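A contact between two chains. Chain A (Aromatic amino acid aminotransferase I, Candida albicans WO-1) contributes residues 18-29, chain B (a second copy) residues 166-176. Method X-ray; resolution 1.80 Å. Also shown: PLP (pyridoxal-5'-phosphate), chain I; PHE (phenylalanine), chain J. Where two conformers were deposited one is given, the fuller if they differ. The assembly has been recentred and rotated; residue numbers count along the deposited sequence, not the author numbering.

Chain A, residues 18-29: NESKARQTSPLK
Chain B 166-176: FSSALESANGQ

How do the two stretches lie against each other? Chain B forms a helix from B:Ser167 to about B:Gly175, with B:Phe166 as its N-cap, and chain A runs antiparallel to it: the CA atoms of A:Glu19 and B:Gly175 are 6.1 Å apart, those of A:Ser26 and B:Ser167 6.4 Å. Chain A begins as helix, and A:Glu19 (chi1 m, chi2 p) turns its end away, leaving A:Glu19 CB 4.1 Å from B:Gly175 O.

Where does A:Arg23 go? Its backbone is extended (phi/psi -63/145), and its side chain extends m, t, t with chi4 -80°, laying one guanidinium face over B:Gly175; A:Arg23 NH2 is 3.7 Å from B:Gly175 CA. Glycine suits this place because an ideal CB would clash, 2.6 Å from A:Arg23 NH2. Water bridges link NH2 to the helix: water 1 joins A:Arg23 NH2 (2.9 Å) to B:Ser172 O (2.6 Å), and water 3 joins A:Arg23 NH2 (3.1 Å) to B:Gly175 O (2.9 Å). Water 2 joins A:Arg23 NH1 (2.9 Å) to B:Glu171 OE2 (3.0 Å). Directly, A:Arg23 NH1 is 4.6 Å from B:Glu171 OE2, which lies well out of the guanidinium plane, so the charges are merely near.

What fastens the middle? B:Glu171, chi1 t and chi2 p, reaches the extended backbone of A:Gln24 (-124/163), where A:Gln24 N donates to B:Glu171 OE2 at 2.9 Å and 165°, the only direct hydrogen bond between the stretches.

How does the contact close? A:Ser26 (-58/137, chi1 t) accepts a hydrogen bond at OG from A:Leu28 N (3.1 Å), at the start of the 3-10 segment that begins at A:Pro27. B:Ser167 OG (chi1 m) meets the proline ring at its CG corner, 3.1 Å from A:Pro27 CG, while A:Leu28 CD1 lies 4.5 Å from B:Ser167 OG. In all, 378 Å² is buried.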

# COMPACT_ATOMS: atom_id res chain seq x y z
N ASN A 18 12.27 -8.89 -16.84
CA ASN A 18 11.42 -9.19 -18.02
C ASN A 18 9.96 -8.97 -17.62
O ASN A 18 9.18 -8.43 -18.42
CB ASN A 18 11.70 -10.60 -18.53
CG ASN A 18 13.08 -10.74 -19.13
OD1 ASN A 18 13.67 -9.78 -19.62
ND2 ASN A 18 13.61 -11.94 -19.13
N GLU A 19 9.61 -9.32 -16.38
CA GLU A 19 8.23 -9.19 -15.86
C GLU A 19 7.86 -7.70 -15.83
O GLU A 19 6.72 -7.36 -16.29
CB GLU A 19 8.09 -9.88 -14.51
CG GLU A 19 8.44 -11.37 -14.53
CD GLU A 19 9.90 -11.80 -14.44
OE1 GLU A 19 10.79 -10.95 -14.47
OE2 GLU A 19 10.15 -13.01 -14.36
N SER A 20 8.76 -6.84 -15.35
CA SER A 20 8.50 -5.38 -15.26
C SER A 20 8.33 -4.82 -16.68
O SER A 20 7.39 -4.04 -16.94
CB SER A 20 9.60 -4.63 -14.51
OG SER A 20 9.28 -3.24 -14.46
N LYS A 21 9.24 -5.16 -17.57
CA LYS A 21 9.18 -4.71 -18.97
C LYS A 21 7.82 -5.03 -19.60
O LYS A 21 7.31 -4.17 -20.34
CB LYS A 21 10.30 -5.38 -19.76
CG LYS A 21 11.71 -4.87 -19.48
CD LYS A 21 12.74 -5.64 -20.32
CE LYS A 21 14.18 -5.37 -19.95
NZ LYS A 21 15.07 -6.44 -20.44
N ALA A 22 7.21 -6.19 -19.28
CA ALA A 22 5.96 -6.68 -19.93
C ALA A 22 4.71 -6.00 -19.35
O ALA A 22 3.62 -6.18 -19.94
CB ALA A 22 5.88 -8.19 -19.82
N ARG A 23 4.82 -5.24 -18.25
CA ARG A 23 3.63 -4.59 -17.64
C ARG A 23 3.05 -3.59 -18.65
O ARG A 23 3.83 -3.00 -19.41
CB ARG A 23 3.97 -3.93 -16.31
CG ARG A 23 4.27 -4.91 -15.20
CD ARG A 23 4.54 -4.29 -13.84
NE ARG A 23 4.68 -5.37 -12.86
CZ ARG A 23 3.67 -6.03 -12.28
NH1 ARG A 23 2.40 -5.70 -12.53
NH2 ARG A 23 3.93 -7.02 -11.44
N GLN A 24 1.73 -3.44 -18.69
CA GLN A 24 1.04 -2.52 -19.63
C GLN A 24 0.16 -1.54 -18.86
O GLN A 24 -0.18 -1.82 -17.70
CB GLN A 24 0.21 -3.35 -20.61
CG GLN A 24 1.00 -4.51 -21.17
CD GLN A 24 0.35 -5.06 -22.41
OE1 GLN A 24 0.11 -4.33 -23.36
NE2 GLN A 24 0.07 -6.36 -22.38
N THR A 25 -0.23 -0.45 -19.53
CA THR A 25 -1.34 0.44 -19.09
C THR A 25 -2.69 -0.27 -19.28
O THR A 25 -2.76 -1.27 -20.05
CB THR A 25 -1.38 1.75 -19.89
OG1 THR A 25 -1.18 1.36 -21.25
CG2 THR A 25 -0.34 2.76 -19.45
N SER A 26 -3.71 0.24 -18.61
CA SER A 26 -5.12 -0.22 -18.72
C SER A 26 -5.60 -0.12 -20.17
O SER A 26 -5.32 0.88 -20.82
CB SER A 26 -6.00 0.60 -17.81
OG SER A 26 -7.37 0.35 -18.08
N PRO A 27 -6.32 -1.11 -20.72
CA PRO A 27 -6.96 -0.94 -22.03
C PRO A 27 -7.91 0.28 -22.10
O PRO A 27 -8.17 0.74 -23.19
CB PRO A 27 -7.67 -2.28 -22.27
CG PRO A 27 -7.78 -2.93 -20.89
CD PRO A 27 -6.57 -2.44 -20.13
N LEU A 28 -8.33 0.82 -20.95
CA LEU A 28 -9.26 1.99 -20.87
C LEU A 28 -8.51 3.33 -20.94
O LEU A 28 -9.18 4.36 -20.77
CB LEU A 28 -10.05 1.91 -19.56
CG LEU A 28 -11.28 1.01 -19.55
CD1 LEU A 28 -11.05 -0.29 -20.30
CD2 LEU A 28 -11.69 0.74 -18.12
N LYS A 29 -7.20 3.34 -21.18
CA LYS A 29 -6.45 4.58 -21.54
C LYS A 29 -6.94 5.07 -22.91
O LYS A 29 -6.98 6.30 -23.12
CB LYS A 29 -4.93 4.35 -21.46
CG LYS A 29 -4.19 4.03 -22.76
CD LYS A 29 -4.73 2.83 -23.55
CE LYS A 29 -3.66 1.88 -24.05
NZ LYS A 29 -3.39 0.79 -23.08
N PHE B 166 -12.42 -7.28 -14.75
CA PHE B 166 -11.74 -6.01 -14.43
C PHE B 166 -10.33 -6.03 -15.02
O PHE B 166 -9.59 -6.96 -14.72
CB PHE B 166 -11.76 -5.89 -12.91
CG PHE B 166 -11.22 -4.61 -12.34
CD1 PHE B 166 -11.34 -3.42 -13.02
CD2 PHE B 166 -10.60 -4.63 -11.09
CE1 PHE B 166 -10.89 -2.24 -12.46
CE2 PHE B 166 -10.11 -3.45 -10.55
CZ PHE B 166 -10.27 -2.26 -11.23
N SER B 167 -9.97 -5.09 -15.88
CA SER B 167 -8.65 -5.07 -16.57
C SER B 167 -7.48 -5.06 -15.58
O SER B 167 -6.53 -5.81 -15.81
CB SER B 167 -8.57 -3.93 -17.56
OG SER B 167 -9.52 -4.13 -18.60
N SER B 168 -7.58 -4.29 -14.49
CA SER B 168 -6.54 -4.17 -13.44
C SER B 168 -6.29 -5.53 -12.80
O SER B 168 -5.13 -5.82 -12.52
CB SER B 168 -6.88 -3.14 -12.40
OG SER B 168 -7.03 -1.87 -13.01
N ALA B 169 -7.35 -6.35 -12.58
CA ALA B 169 -7.16 -7.67 -11.94
C ALA B 169 -6.38 -8.60 -12.88
O ALA B 169 -5.52 -9.38 -12.40
CB ALA B 169 -8.50 -8.25 -11.54
N LEU B 170 -6.65 -8.52 -14.18
CA LEU B 170 -5.96 -9.35 -15.19
C LEU B 170 -4.50 -8.90 -15.29
O LEU B 170 -3.62 -9.76 -15.37
CB LEU B 170 -6.67 -9.20 -16.53
CG LEU B 170 -8.10 -9.74 -16.62
CD1 LEU B 170 -8.64 -9.53 -18.03
CD2 LEU B 170 -8.15 -11.20 -16.22
N GLU B 171 -4.26 -7.59 -15.37
CA GLU B 171 -2.89 -7.01 -15.39
C GLU B 171 -2.10 -7.51 -14.18
O GLU B 171 -0.93 -7.87 -14.34
CB GLU B 171 -2.93 -5.48 -15.39
CG GLU B 171 -1.55 -4.81 -15.48
CD GLU B 171 -0.72 -5.21 -16.70
OE1 GLU B 171 -1.34 -5.63 -17.70
OE2 GLU B 171 0.53 -5.15 -16.65
N SER B 172 -2.69 -7.48 -12.98
CA SER B 172 -2.02 -7.95 -11.75
C SER B 172 -1.61 -9.42 -11.94
O SER B 172 -0.44 -9.75 -11.62
CB SER B 172 -2.89 -7.74 -10.55
OG SER B 172 -2.27 -8.27 -9.39
N ALA B 173 -2.53 -10.27 -12.40
CA ALA B 173 -2.27 -11.70 -12.63
C ALA B 173 -1.15 -11.84 -13.68
O ALA B 173 -0.21 -12.69 -13.47
CB ALA B 173 -3.52 -12.45 -13.04
N ASN B 174 -1.27 -11.09 -14.78
CA ASN B 174 -0.28 -11.14 -15.90
C ASN B 174 1.12 -10.86 -15.36
O ASN B 174 2.08 -11.60 -15.70
CB ASN B 174 -0.62 -10.15 -17.01
CG ASN B 174 -1.91 -10.53 -17.71
OD1 ASN B 174 -2.37 -11.66 -17.59
ND2 ASN B 174 -2.44 -9.60 -18.49
N GLY B 175 1.22 -9.90 -14.46
CA GLY B 175 2.50 -9.48 -13.86
C GLY B 175 3.11 -10.57 -13.02
O GLY B 175 4.34 -10.57 -12.91
N GLN B 176 2.31 -11.47 -12.46
CA GLN B 176 2.81 -12.56 -11.60
C GLN B 176 2.90 -13.88 -12.38
O GLN B 176 3.20 -14.89 -11.75
CB GLN B 176 1.92 -12.63 -10.38
CG GLN B 176 1.98 -11.34 -9.60
CD GLN B 176 1.17 -11.42 -8.34
OE1 GLN B 176 1.09 -12.47 -7.68
NE2 GLN B 176 0.56 -10.29 -8.02
N1 PLP I . -12.03 -4.49 -7.77
C2 PLP I . -12.90 -4.26 -8.76
C2A PLP I . -13.52 -5.42 -9.45
C3 PLP I . -13.22 -2.96 -9.15
O3 PLP I . -14.06 -2.80 -10.22
C4 PLP I . -12.59 -1.88 -8.50
C4A PLP I . -12.89 -0.51 -8.92
C5 PLP I . -11.71 -2.14 -7.44
C6 PLP I . -11.45 -3.45 -7.14
C5A PLP I . -10.96 -1.03 -6.75
O4P PLP I . -11.02 -1.19 -5.30
P PLP I . -10.24 -0.30 -4.30
O1P PLP I . -10.79 -0.81 -2.99
O2P PLP I . -10.61 1.17 -4.63
O3P PLP I . -8.75 -0.58 -4.50
N PHE J . -12.70 -0.13 -10.27
CA PHE J . -12.29 1.23 -10.72
C PHE J . -12.36 1.25 -12.26
O PHE J . -13.44 1.04 -12.82
CB PHE J . -10.92 1.59 -10.14
CG PHE J . -10.18 2.68 -10.86
CD1 PHE J . -10.83 3.83 -11.28
CD2 PHE J . -8.82 2.55 -11.13
CE1 PHE J . -10.14 4.83 -11.95
CE2 PHE J . -8.13 3.55 -11.80
CZ PHE J . -8.79 4.69 -12.20
OXT PHE J . -11.35 1.46 -12.95
O HOH W 1 1.21 -7.90 -10.74
O HOH W 2 1.36 -3.60 -14.21
O HOH W 3 6.32 -8.92 -11.51
O HOH W 4 -8.79 -1.39 -15.68